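Sel1 repeat family protein (Pseudomonas aeruginosa, PDB 6LCH) probably serves as an immunity protein that binds and neutralises PldB, a toxic effector of the type VI secretion system. Local coordinates at residues N64-Y69 / L85-K90; P167-L172 / Y190-S195; G197-A202 / K237-P242; F204-F209 / K226-Y231. All coordinates share one frame; numbering follows the deposited sequence.

Interaction 1 of 4, residues N64-Y69 / L85-K90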
loop_
_atom_site.group_PDB
_atom_site.type_symbol
_atom_site.label_atom_id
_atom_site.label_comp_id
_atom_site.label_asym_id
_atom_site.label_seq_id
_atom_site.Cartn_x
_atom_site.Cartn_y
_atom_site.Cartn_z
ATOM N N ASN A 64 7.619 -11.096 -1.936
ATOM C CA ASN A 64 6.556 -12.000 -1.501
ATOM C C ASN A 64 7.111 -13.164 -0.693
ATOM O O ASN A 64 6.526 -13.557 0.321
ATOM C CB ASN A 64 5.779 -12.527 -2.707
ATOM C CG ASN A 64 4.758 -11.540 -3.213
ATOM O OD1 ASN A 64 4.866 -10.341 -2.967
ATOM N ND2 ASN A 64 3.759 -12.038 -3.933
ATOM N N LEU A 65 8.233 -13.736 -1.135
ATOM C CA LEU A 65 8.791 -14.885 -0.431
ATOM C C LEU A 65 9.304 -14.490 0.947
ATOM O O LEU A 65 9.060 -15.194 1.934
ATOM C CB LEU A 65 9.908 -15.515 -1.263
ATOM C CG LEU A 65 10.564 -16.749 -0.649
ATOM C CD1 LEU A 65 9.503 -17.782 -0.297
ATOM C CD2 LEU A 65 11.607 -17.325 -1.602
ATOM N N ALA A 66 10.005 -13.358 1.036
ATOM C CA ALA A 66 10.524 -12.917 2.325
ATOM C C ALA A 66 9.397 -12.600 3.298
ATOM O O ALA A 66 9.530 -12.826 4.506
ATOM C CB ALA A 66 11.426 -11.702 2.139
ATOM N N ASN A 67 8.276 -12.075 2.798
ATOM C CA ASN A 67 7.148 -11.843 3.692
ATOM C C ASN A 67 6.641 -13.148 4.285
ATOM O O ASN A 67 6.150 -13.155 5.414
ATOM C CB ASN A 67 6.007 -11.119 2.979
ATOM C CG ASN A 67 4.989 -10.553 3.958
ATOM O OD1 ASN A 67 5.340 -9.805 4.872
ATOM N ND2 ASN A 67 3.726 -10.929 3.789
ATOM N N LEU A 68 6.753 -14.256 3.549
ATOM C CA LEU A 68 6.426 -15.558 4.125
ATOM C C LEU A 68 7.443 -15.958 5.194
ATOM O O LEU A 68 7.069 -16.437 6.271
ATOM C CB LEU A 68 6.353 -16.622 3.027
ATOM C CG LEU A 68 5.489 -16.338 1.792
ATOM C CD1 LEU A 68 5.412 -17.567 0.894
ATOM C CD2 LEU A 68 4.096 -15.870 2.185
ATOM N N TYR A 69 8.737 -15.771 4.908
ATOM C CA TYR A 69 9.782 -16.163 5.853
ATOM C C TYR A 69 9.874 -15.199 7.032
ATOM O O TYR A 69 10.150 -15.622 8.163
ATOM C CB TYR A 69 11.136 -16.235 5.150
ATOM C CG TYR A 69 11.319 -17.402 4.208
ATOM C CD1 TYR A 69 11.004 -18.697 4.595
ATOM C CD2 TYR A 69 11.825 -17.206 2.933
ATOM C CE1 TYR A 69 11.185 -19.764 3.728
ATOM C CE2 TYR A 69 12.009 -18.259 2.068
ATOM C CZ TYR A 69 11.682 -19.535 2.466
ATOM O OH TYR A 69 11.868 -20.586 1.591
ATOM N N LEU A 85 16.095 -11.736 5.433
ATOM C CA LEU A 85 17.154 -10.736 5.322
ATOM C C LEU A 85 17.952 -10.918 4.041
ATOM O O LEU A 85 18.257 -9.941 3.347
ATOM C CB LEU A 85 18.091 -10.813 6.531
ATOM C CG LEU A 85 17.550 -10.525 7.932
ATOM C CD1 LEU A 85 18.628 -10.788 8.976
ATOM C CD2 LEU A 85 17.056 -9.100 8.033
ATOM N N ASP A 86 18.307 -12.163 3.717
ATOM C CA ASP A 86 19.095 -12.418 2.515
ATOM C C ASP A 86 18.322 -12.044 1.261
ATOM O O ASP A 86 18.903 -11.535 0.297
ATOM C CB ASP A 86 19.527 -13.883 2.471
ATOM C CG ASP A 86 20.358 -14.278 3.675
ATOM O OD1 ASP A 86 20.533 -15.494 3.905
ATOM O OD2 ASP A 86 20.830 -13.369 4.397
ATOM N N LEU A 87 17.009 -12.282 1.256
ATOM C CA LEU A 87 16.189 -11.840 0.134
ATOM C C LEU A 87 16.117 -10.321 0.071
ATOM O O LEU A 87 16.140 -9.740 -1.020
ATOM C CB LEU A 87 14.788 -12.438 0.239
ATOM C CG LEU A 87 14.646 -13.887 -0.230
ATOM C CD1 LEU A 87 13.407 -14.528 0.383
ATOM C CD2 LEU A 87 14.596 -13.970 -1.751
ATOM N N TYR A 88 16.023 -9.661 1.231
ATOM C CA TYR A 88 16.011 -8.202 1.259
ATOM C C TYR A 88 17.338 -7.621 0.771
ATOM O O TYR A 88 17.349 -6.578 0.108
ATOM C CB TYR A 88 15.675 -7.711 2.673
ATOM C CG TYR A 88 14.256 -8.045 3.120
ATOM C CD1 TYR A 88 13.254 -8.224 2.196
ATOM C CD2 TYR A 88 13.924 -8.185 4.454
ATOM C CE1 TYR A 88 11.953 -8.520 2.566
ATOM C CE2 TYR A 88 12.620 -8.495 4.834
ATOM C CZ TYR A 88 11.644 -8.656 3.887
ATOM O OH TYR A 88 10.356 -8.958 4.263
ATOM N N GLN A 89 18.461 -8.282 1.068
ATOM C CA GLN A 89 19.752 -7.788 0.598
ATOM C C GLN A 89 19.927 -7.996 -0.903
ATOM O O GLN A 89 20.577 -7.183 -1.570
ATOM C CB GLN A 89 20.890 -8.468 1.359
ATOM C CG GLN A 89 22.273 -7.902 1.042
ATOM C CD GLN A 89 22.370 -6.410 1.296
ATOM O OE1 GLN A 89 21.968 -5.921 2.352
ATOM N NE2 GLN A 89 22.911 -5.676 0.327
ATOM N N LYS A 90 19.365 -9.074 -1.452
ATOM C CA LYS A 90 19.393 -9.251 -2.899
ATOM C C LYS A 90 18.582 -8.166 -3.596
ATOM O O LYS A 90 18.955 -7.706 -4.680
ATOM C CB LYS A 90 18.881 -10.643 -3.271
ATOM C CG LYS A 90 19.780 -11.775 -2.787
ATOM C CD LYS A 90 19.021 -13.095 -2.704
ATOM C CE LYS A 90 19.624 -14.012 -1.647
ATOM N NZ LYS A 90 21.055 -14.327 -1.902
#
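Leu87 and Tyr88 of helix 81-93 close on Ala66 of helix 59-70, and the two helices make the antiparallel hairpin of a Sel1 repeat, a unit related to the TPR. Leu87 leads with one branch. Its CD1 enters the groove lined by Leu65, Ala66 and Tyr69, lying 3.7 Å from the backbone N of Ala66 and 3.8 Å from CG of Leu65, whose side chain crosses it at about a right angle. Tyr69 offers the same methyl its ring edge, with CD2 of Tyr69 4.0 Å from CD1 of Leu87. Alanine suits the middle of this face: its methyl points at the other helix and is small enough to fit beside both Leu87 and Tyr88. CE1 of Tyr88 comes within 3.3 Å of CB of Ala66, a tight approach in which the methyl meets the ring obliquely. The Tyr88 side chain leaves its helix to the side, and with CG anti to the carbonyl carbon (chi1 -66°) the ring reaches back across the gap. The axes of the two short segments stand 9.0 Å apart, their N-to-C directions 157° from each other and so roughly antiparallel. Farther out, helix 43-55 backs Leu65, Tyr69 and Leu87 through Tyr50, Val47 and Ala54, while Met103 and Met106 of helix 97-107 pack on Tyr88. The phenol oxygen OH of Tyr88 runs on past the methyl of Ala66 to lie 4.0 Å from the backbone N of Asn67.

Interaction 2 of 4, residues P167-L172 / Y190-S195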
loop_
_atom_site.group_PDB
_atom_site.type_symbol
_atom_site.label_atom_id
_atom_site.label_comp_id
_atom_site.label_asym_id
_atom_site.label_seq_id
_atom_site.Cartn_x
_atom_site.Cartn_y
_atom_site.Cartn_z
ATOM N N PRO A 167 -3.016 2.710 -0.237
ATOM C CA PRO A 167 -2.951 3.109 1.179
ATOM C C PRO A 167 -2.504 4.544 1.395
ATOM O O PRO A 167 -2.773 5.102 2.464
ATOM C CB PRO A 167 -1.948 2.116 1.781
ATOM C CG PRO A 167 -1.974 0.953 0.863
ATOM C CD PRO A 167 -2.161 1.537 -0.497
ATOM N N ALA A 168 -1.827 5.157 0.423
ATOM C CA ALA A 168 -1.483 6.569 0.552
ATOM C C ALA A 168 -2.710 7.447 0.352
ATOM O O ALA A 168 -2.903 8.430 1.076
ATOM C CB ALA A 168 -0.391 6.941 -0.447
ATOM N N SER A 169 -3.543 7.109 -0.636
ATOM C CA SER A 169 -4.802 7.820 -0.817
ATOM C C SER A 169 -5.734 7.603 0.367
ATOM O O SER A 169 -6.553 8.476 0.677
ATOM C CB SER A 169 -5.478 7.373 -2.115
ATOM O OG SER A 169 -4.783 7.861 -3.251
ATOM N N TYR A 170 -5.633 6.448 1.033
ATOM C CA TYR A 170 -6.385 6.227 2.265
ATOM C C TYR A 170 -5.933 7.190 3.356
ATOM O O TYR A 170 -6.759 7.775 4.062
ATOM C CB TYR A 170 -6.228 4.776 2.732
ATOM C CG TYR A 170 -6.976 4.456 4.017
ATOM C CD1 TYR A 170 -8.275 3.967 3.982
ATOM C CD2 TYR A 170 -6.382 4.644 5.259
ATOM C CE1 TYR A 170 -8.961 3.676 5.148
ATOM C CE2 TYR A 170 -7.063 4.361 6.430
ATOM C CZ TYR A 170 -8.348 3.875 6.367
ATOM O OH TYR A 170 -9.023 3.588 7.529
ATOM N N GLU A 171 -4.618 7.354 3.513
ATOM C CA GLU A 171 -4.096 8.306 4.490
ATOM C C GLU A 171 -4.489 9.733 4.145
ATOM O O GLU A 171 -4.599 10.579 5.039
ATOM C CB GLU A 171 -2.575 8.184 4.584
ATOM C CG GLU A 171 -2.085 6.846 5.105
ATOM C CD GLU A 171 -2.580 6.543 6.507
ATOM O OE1 GLU A 171 -2.444 7.417 7.393
ATOM O OE2 GLU A 171 -3.109 5.432 6.722
ATOM N N LEU A 172 -4.697 10.020 2.861
ATOM C CA LEU A 172 -5.230 11.319 2.460
ATOM C C LEU A 172 -6.630 11.519 3.014
ATOM O O LEU A 172 -6.913 12.521 3.683
ATOM C CB LEU A 172 -5.249 11.431 0.937
ATOM C CG LEU A 172 -3.941 11.815 0.267
ATOM C CD1 LEU A 172 -2.784 11.108 0.928
ATOM C CD2 LEU A 172 -4.043 11.462 -1.190
ATOM N N TYR A 190 -10.840 8.771 -0.120
ATOM C CA TYR A 190 -11.153 7.381 0.194
ATOM C C TYR A 190 -11.610 6.639 -1.056
ATOM O O TYR A 190 -11.255 5.472 -1.262
ATOM C CB TYR A 190 -12.232 7.301 1.273
ATOM C CG TYR A 190 -11.766 7.560 2.692
ATOM C CD1 TYR A 190 -10.819 6.744 3.302
ATOM C CD2 TYR A 190 -12.295 8.608 3.427
ATOM C CE1 TYR A 190 -10.407 6.980 4.609
ATOM C CE2 TYR A 190 -11.888 8.854 4.724
ATOM C CZ TYR A 190 -10.951 8.039 5.313
ATOM O OH TYR A 190 -10.559 8.301 6.607
ATOM N N GLN A 191 -12.396 7.306 -1.905
ATOM C CA GLN A 191 -12.875 6.665 -3.125
ATOM C C GLN A 191 -11.728 6.397 -4.090
ATOM O O GLN A 191 -11.630 5.306 -4.663
ATOM C CB GLN A 191 -13.952 7.522 -3.790
ATOM C CG GLN A 191 -14.776 6.748 -4.816
ATOM C CD GLN A 191 -15.593 7.642 -5.726
ATOM O OE1 GLN A 191 -15.266 8.810 -5.926
ATOM N NE2 GLN A 191 -16.665 7.093 -6.287
ATOM N N VAL A 192 -10.847 7.386 -4.282
ATOM C CA VAL A 192 -9.664 7.181 -5.119
ATOM C C VAL A 192 -8.858 5.994 -4.614
ATOM O O VAL A 192 -8.347 5.186 -5.402
ATOM C CB VAL A 192 -8.814 8.465 -5.165
ATOM C CG1 VAL A 192 -7.416 8.166 -5.693
ATOM C CG2 VAL A 192 -9.493 9.522 -6.011
ATOM N N SER A 193 -8.748 5.861 -3.291
ATOM C CA SER A 193 -8.072 4.711 -2.701
ATOM C C SER A 193 -8.719 3.405 -3.144
ATOM O O SER A 193 -8.019 2.442 -3.477
ATOM C CB SER A 193 -8.086 4.834 -1.178
ATOM O OG SER A 193 -7.368 3.777 -0.569
ATOM N N VAL A 194 -10.052 3.359 -3.166
ATOM C CA VAL A 194 -10.753 2.157 -3.610
ATOM C C VAL A 194 -10.393 1.833 -5.054
ATOM O O VAL A 194 -10.040 0.694 -5.383
ATOM C CB VAL A 194 -12.273 2.325 -3.438
ATOM C CG1 VAL A 194 -12.997 1.085 -3.938
ATOM C CG2 VAL A 194 -12.612 2.603 -1.989
ATOM N N SER A 195 -10.474 2.830 -5.938
ATOM C CA SER A 195 -10.160 2.616 -7.348
ATOM C C SER A 195 -8.725 2.160 -7.574
ATOM O O SER A 195 -8.411 1.690 -8.674
ATOM C CB SER A 195 -10.425 3.893 -8.149
ATOM O OG SER A 195 -9.556 4.945 -7.762
#
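The ring of Tyr170 receives on one face the edge of Tyr190, whose CE1 stands above the plane near the rim, 3.6 Å from CE1 of Tyr170; at Tyr170's own edge, in its plane, lies OE2 of Glu171. This is a T-shaped stack, with centroids 5.3 Å apart and planes at 73°. Tyr170 has CG anti to its backbone N (chi1 180°), which carries the ring out beside the helix, where the edge of Tyr190 can meet its face. Next to the rings the helices come close because serines face each other: CB of Ser169 is 3.8 Å from CB of Ser193, and the CA atoms of this pair are only 4.9 Å apart. Neither hydroxyl bonds across the contact. Ser193 OG is held by Ala166 O and Ser169 OG by Gln196 OE1, so both polar tips are satisfied inside a close interface. CG1 of Val192 packs against the Ser169 side chain, 3.6 Å from OG of Ser169. The antiparallel pair, its axes 7.6 Å apart, is the helical hairpin of a Sel1 repeat, and it sits between helix 150-162, which packs on Ala168 and Ser169, and helix 199-208, whose Ala201 and Leu205 cover Ser193 and Tyr190.

Interaction 3 of 4, residues G197-A202 / K237-P242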
loop_
_atom_site.group_PDB
_atom_site.type_symbol
_atom_site.label_atom_id
_atom_site.label_comp_id
_atom_site.label_asym_id
_atom_site.label_seq_id
_atom_site.Cartn_x
_atom_site.Cartn_y
_atom_site.Cartn_z
ATOM N N GLY A 197 -7.317 -0.215 -5.581
ATOM C CA GLY A 197 -7.179 -1.453 -4.847
ATOM C C GLY A 197 -7.233 -1.307 -3.347
ATOM O O GLY A 197 -6.825 -2.230 -2.631
ATOM N N GLY A 198 -7.717 -0.178 -2.843
ATOM C CA GLY A 198 -7.792 0.037 -1.414
ATOM C C GLY A 198 -8.830 -0.824 -0.729
ATOM O O GLY A 198 -10.034 -0.603 -0.887
ATOM N N LYS A 199 -8.353 -1.820 0.024
ATOM C CA LYS A 199 -9.226 -2.692 0.805
ATOM C C LYS A 199 -9.871 -1.938 1.962
ATOM O O LYS A 199 -11.097 -1.950 2.119
ATOM C CB LYS A 199 -8.416 -3.883 1.321
ATOM C CG LYS A 199 -9.083 -4.705 2.389
ATOM C CD LYS A 199 -9.222 -6.152 1.993
ATOM C CE LYS A 199 -7.908 -6.913 2.010
ATOM N NZ LYS A 199 -7.483 -7.279 3.376
ATOM N N SER A 200 -9.055 -1.270 2.780
ATOM C CA SER A 200 -9.573 -0.584 3.956
ATOM C C SER A 200 -10.519 0.547 3.578
ATOM O O SER A 200 -11.470 0.830 4.315
ATOM C CB SER A 200 -8.415 -0.058 4.800
ATOM O OG SER A 200 -8.849 0.294 6.101
ATOM N N ALA A 201 -10.285 1.198 2.435
ATOM C CA ALA A 201 -11.170 2.282 2.021
ATOM C C ALA A 201 -12.507 1.753 1.520
ATOM O O ALA A 201 -13.540 2.405 1.715
ATOM C CB ALA A 201 -10.502 3.135 0.945
ATOM N N ALA A 202 -12.508 0.590 0.869
ATOM C CA ALA A 202 -13.766 -0.008 0.430
ATOM C C ALA A 202 -14.627 -0.392 1.623
ATOM O O ALA A 202 -15.840 -0.147 1.635
ATOM C CB ALA A 202 -13.493 -1.224 -0.456
ATOM N N LYS A 237 -14.276 -8.375 -3.312
ATOM C CA LYS A 237 -13.507 -8.723 -4.502
ATOM C C LYS A 237 -12.008 -8.560 -4.266
ATOM O O LYS A 237 -11.211 -9.416 -4.673
ATOM C CB LYS A 237 -13.984 -7.867 -5.671
ATOM C CG LYS A 237 -13.437 -8.214 -7.032
ATOM C CD LYS A 237 -13.958 -9.536 -7.602
ATOM C CE LYS A 237 -12.865 -10.240 -8.455
ATOM N NZ LYS A 237 -11.749 -10.803 -7.609
ATOM N N LEU A 238 -11.603 -7.475 -3.597
ATOM C CA LEU A 238 -10.182 -7.261 -3.331
ATOM C C LEU A 238 -9.671 -8.198 -2.249
ATOM O O LEU A 238 -8.478 -8.521 -2.219
ATOM C CB LEU A 238 -9.926 -5.815 -2.913
ATOM C CG LEU A 238 -9.960 -4.721 -3.969
ATOM C CD1 LEU A 238 -10.148 -3.377 -3.295
ATOM C CD2 LEU A 238 -8.681 -4.732 -4.783
ATOM N N GLU A 239 -10.552 -8.627 -1.347
ATOM C CA GLU A 239 -10.171 -9.594 -0.328
ATOM C C GLU A 239 -9.828 -10.950 -0.931
ATOM O O GLU A 239 -8.936 -11.642 -0.431
ATOM C CB GLU A 239 -11.300 -9.710 0.681
ATOM C CG GLU A 239 -11.099 -10.703 1.766
ATOM C CD GLU A 239 -11.825 -10.240 3.013
ATOM O OE1 GLU A 239 -11.758 -9.049 3.336
ATOM O OE2 GLU A 239 -12.525 -11.034 3.660
ATOM N N ALA A 240 -10.496 -11.346 -2.010
ATOM C CA ALA A 240 -10.065 -12.568 -2.676
ATOM C C ALA A 240 -8.906 -12.303 -3.634
ATOM O O ALA A 240 -8.007 -13.141 -3.765
ATOM C CB ALA A 240 -11.240 -13.221 -3.402
ATOM N N ASP A 241 -8.881 -11.140 -4.284
ATOM C CA ASP A 241 -7.796 -10.794 -5.205
ATOM C C ASP A 241 -7.328 -9.363 -4.959
ATOM O O ASP A 241 -7.875 -8.406 -5.520
ATOM C CB ASP A 241 -8.227 -10.989 -6.660
ATOM C CG ASP A 241 -7.052 -11.049 -7.621
ATOM O OD1 ASP A 241 -6.014 -10.401 -7.357
ATOM O OD2 ASP A 241 -7.168 -11.743 -8.650
ATOM N N PRO A 242 -6.277 -9.187 -4.151
ATOM C CA PRO A 242 -5.803 -7.827 -3.838
ATOM C C PRO A 242 -5.214 -7.085 -5.024
ATOM O O PRO A 242 -4.891 -5.899 -4.884
ATOM C CB PRO A 242 -4.736 -8.069 -2.763
ATOM C CG PRO A 242 -4.259 -9.457 -3.015
ATOM C CD PRO A 242 -5.463 -10.223 -3.491
#
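Leu238 near the end of helix 225-240 drives its two methyls against the backbone of Gly197. CD1 of Leu238 lies 3.6 Å from the carbonyl C of Gly197, and CD2 is also 3.6 Å from CA of the same glycine. The first methyl continues along the chain to within 3.7 Å of the carbonyl O of Gly198. Leucine suits this spot because its forked end can straddle a bare peptide, and with CG anti to the carbonyl carbon (chi1 -75°) the fork is held out toward the glycines. Phe246, in a loop, also packs on Leu238.

The backbone that Leu238 meets is a helix end followed at once by a helix start. Gly197, with phi 93°, is the C-prime residue of a Schellman motif closing helix 183-195: its N bonds to Val194 O, while Gly198 N bonds to Ser193 O. Glycine takes this positive phi readily, having no CB to press on the preceding carbonyl oxygen. Gly198 then occupies the N-cap position of helix 199-208, and its O accepts the first-turn bond from Ala202 N at 3.3 Å.

Charged side chains flank Leu238. Lys199, its chain bent at chi2, chi3 and chi4, crosses Glu239 obliquely, bringing CD of Lys199 4.1 Å from OE1 of Glu239. The opposite charges are near but do not touch: NZ of Lys199 is 4.6 Å from OE1 of Glu239, an attraction that is probably modest at this exposed position.

Interaction 4 of 4, residues F204-F209 / K226-Y231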
loop_
_atom_site.group_PDB
_atom_site.type_symbol
_atom_site.label_atom_id
_atom_site.label_comp_id
_atom_site.label_asym_id
_atom_site.label_seq_id
_atom_site.Cartn_x
_atom_site.Cartn_y
_atom_site.Cartn_z
ATOM N N PHE A 204 -14.380 1.016 4.556
ATOM C CA PHE A 204 -14.775 2.249 5.229
ATOM C C PHE A 204 -15.938 2.920 4.513
ATOM O O PHE A 204 -16.854 3.442 5.161
ATOM C CB PHE A 204 -13.603 3.220 5.340
ATOM C CG PHE A 204 -13.972 4.519 5.996
ATOM C CD1 PHE A 204 -14.297 4.562 7.342
ATOM C CD2 PHE A 204 -14.017 5.694 5.265
ATOM C CE1 PHE A 204 -14.645 5.756 7.950
ATOM C CE2 PHE A 204 -14.363 6.889 5.868
ATOM C CZ PHE A 204 -14.679 6.920 7.211
ATOM N N LEU A 205 -15.928 2.914 3.180
ATOM C CA LEU A 205 -17.045 3.502 2.452
ATOM C C LEU A 205 -18.303 2.657 2.594
ATOM O O LEU A 205 -19.415 3.192 2.536
ATOM C CB LEU A 205 -16.672 3.692 0.981
ATOM C CG LEU A 205 -15.988 5.021 0.652
ATOM C CD1 LEU A 205 -15.072 5.457 1.786
ATOM C CD2 LEU A 205 -15.211 4.927 -0.663
ATOM N N SER A 206 -18.145 1.348 2.796
ATOM C CA SER A 206 -19.295 0.493 3.071
ATOM C C SER A 206 -20.010 0.927 4.344
ATOM O O SER A 206 -21.243 1.012 4.382
ATOM C CB SER A 206 -18.848 -0.963 3.180
ATOM O OG SER A 206 -19.732 -1.694 4.005
ATOM N N ARG A 207 -19.248 1.195 5.406
ATOM C CA ARG A 207 -19.848 1.639 6.660
ATOM C C ARG A 207 -20.316 3.086 6.585
ATOM O O ARG A 207 -21.302 3.448 7.239
ATOM C CB ARG A 207 -18.853 1.463 7.805
ATOM C CG ARG A 207 -18.167 0.107 7.809
ATOM C CD ARG A 207 -18.094 -0.473 9.210
ATOM N NE ARG A 207 -19.360 -0.361 9.926
ATOM C CZ ARG A 207 -19.489 0.155 11.144
ATOM N NH1 ARG A 207 -18.426 0.610 11.794
ATOM N NH2 ARG A 207 -20.684 0.215 11.716
ATOM N N VAL A 208 -19.625 3.920 5.804
ATOM C CA VAL A 208 -20.064 5.300 5.595
ATOM C C VAL A 208 -21.511 5.323 5.114
ATOM O O VAL A 208 -22.355 6.059 5.641
ATOM C CB VAL A 208 -19.129 6.011 4.600
ATOM C CG1 VAL A 208 -19.824 7.204 3.968
ATOM C CG2 VAL A 208 -17.831 6.428 5.281
ATOM N N PHE A 209 -21.823 4.495 4.120
ATOM C CA PHE A 209 -23.162 4.439 3.552
ATOM C C PHE A 209 -23.999 3.311 4.145
ATOM O O PHE A 209 -25.021 2.931 3.564
ATOM C CB PHE A 209 -23.066 4.324 2.030
ATOM C CG PHE A 209 -22.299 5.451 1.401
ATOM C CD1 PHE A 209 -22.800 6.744 1.441
ATOM C CD2 PHE A 209 -21.068 5.231 0.803
ATOM C CE1 PHE A 209 -22.106 7.790 0.877
ATOM C CE2 PHE A 209 -20.361 6.280 0.240
ATOM C CZ PHE A 209 -20.879 7.561 0.276
ATOM N N LYS A 226 -27.533 1.128 -2.129
ATOM C CA LYS A 226 -26.754 0.690 -3.285
ATOM C C LYS A 226 -25.273 0.982 -3.088
ATOM O O LYS A 226 -24.421 0.136 -3.380
ATOM C CB LYS A 226 -27.247 1.355 -4.570
ATOM C CG LYS A 226 -28.563 2.091 -4.493
ATOM C CD LYS A 226 -28.923 2.591 -5.885
ATOM C CE LYS A 226 -30.208 3.384 -5.903
ATOM N NZ LYS A 226 -30.422 3.975 -7.254
ATOM N N LEU A 227 -24.949 2.186 -2.610
ATOM C CA LEU A 227 -23.554 2.526 -2.350
ATOM C C LEU A 227 -22.948 1.594 -1.309
ATOM O O LEU A 227 -21.814 1.128 -1.471
ATOM C CB LEU A 227 -23.442 3.986 -1.904
ATOM C CG LEU A 227 -23.130 5.026 -2.984
ATOM C CD1 LEU A 227 -24.135 4.962 -4.123
ATOM C CD2 LEU A 227 -23.072 6.428 -2.400
ATOM N N ARG A 228 -23.697 1.292 -0.243
ATOM C CA ARG A 228 -23.190 0.399 0.796
ATOM C C ARG A 228 -22.763 -0.939 0.209
ATOM O O ARG A 228 -21.684 -1.454 0.523
ATOM C CB ARG A 228 -24.250 0.191 1.882
ATOM C CG ARG A 228 -23.758 -0.572 3.109
ATOM C CD ARG A 228 -23.952 -2.081 2.977
ATOM N NE ARG A 228 -23.095 -2.821 3.898
ATOM C CZ ARG A 228 -22.820 -4.119 3.797
ATOM N NH1 ARG A 228 -23.335 -4.839 2.808
ATOM N NH2 ARG A 228 -22.029 -4.696 4.693
ATOM N N GLU A 229 -23.599 -1.523 -0.644
ATOM C CA GLU A 229 -23.249 -2.835 -1.168
ATOM C C GLU A 229 -22.199 -2.750 -2.264
ATOM O O GLU A 229 -21.328 -3.623 -2.354
ATOM C CB GLU A 229 -24.479 -3.554 -1.698
ATOM C CG GLU A 229 -24.162 -4.990 -2.006
ATOM C CD GLU A 229 -23.850 -5.244 -3.460
ATOM O OE1 GLU A 229 -23.797 -4.268 -4.237
ATOM O OE2 GLU A 229 -23.655 -6.422 -3.824
ATOM N N ALA A 230 -22.281 -1.727 -3.121
ATOM C CA ALA A 230 -21.290 -1.576 -4.181
ATOM C C ALA A 230 -19.880 -1.500 -3.615
ATOM O O ALA A 230 -18.931 -1.995 -4.236
ATOM C CB ALA A 230 -21.597 -0.333 -5.017
ATOM N N TYR A 231 -19.726 -0.905 -2.431
ATOM C CA TYR A 231 -18.406 -0.814 -1.823
ATOM C C TYR A 231 -18.039 -2.095 -1.090
ATOM O O TYR A 231 -16.912 -2.582 -1.226
ATOM C CB TYR A 231 -18.347 0.391 -0.887
ATOM C CG TYR A 231 -18.206 1.687 -1.645
ATOM C CD1 TYR A 231 -17.071 1.945 -2.400
ATOM C CD2 TYR A 231 -19.212 2.640 -1.623
ATOM C CE1 TYR A 231 -16.938 3.116 -3.103
ATOM C CE2 TYR A 231 -19.091 3.818 -2.322
ATOM C CZ TYR A 231 -17.949 4.054 -3.060
ATOM O OH TYR A 231 -17.818 5.231 -3.760
HETATM O O HOH W 1 -22.111 -1.284 5.989
#
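A water joins Arg228 to Ser206: it accepts from NE of Arg228 at 2.8 Å, lying in the guanidinium plane at its edge, and hydrogen-bonds OG of Ser206 at 3.1 Å. With CG anti to the backbone N (chi1 -172°), the start of the arginine chain runs beside two carbonyls of the partner segment, CG of Arg228 3.2 Å from O of Ser206 and CB of Arg228 3.3 Å from O of Phe209; the bend at chi2 (-90°) then turns the chain on toward the water. A serine is well placed here, being small where the two backbones come nearest and still able to hold the water. Beyond the contact the guanidinium makes a cation-pi interaction with Tyr232.

Farther in, aliphatic groups cover aromatic faces. CB of Leu205 makes a CH-pi contact over the centre of the Tyr231 ring, 3.7 Å from its centroid, and CD2 of the same leucine continues toward CE1. In the reverse sense, CD2 of Leu227 lies over one face of Phe209 in a CH-pi contact, 3.6 Å from the ring centroid, while CG1 of Val208 lies over the opposite face, leaving the phenyl clasped between branched side chains from both helices. Phe209 and Tyr231 meet rim to rim, with neither ring over the other.

Leu187 of helix 183-195 packs on Phe209, and the loop residue Pro256 touches both Phe209 and Leu227. Phe209, the first residue past the helical angles, turns its side chain toward helix 225-240. The short segments' axes pass 7.7 Å apart, their N-to-C directions at 163°, an antiparallel pair that resembles and extends the stacked helix pairs of the Sel1/TPR-like fold.

How the interactions relate
From the N terminus, interaction 1 closes a short loop between helices 59-70 and 81-93 before any other contact opens. Interaction 2 follows in series, pairing helices 166-178 and 183-195 in another Sel1 range, with its centre about 27 Å from that of interaction 1. Interaction 3 then spans the longest interval, from the start of helix 199-208 to the end of helix 225-240, and interaction 4 joins the same two helices wholly within that interval. No loops cross. Interactions 3 and 4 touch through their shared helices, and interaction 2 meets both because helix 199-208 follows helix 183-195 and packs on it, whereas interaction 1 lies apart, across the chain's centre from interaction 4.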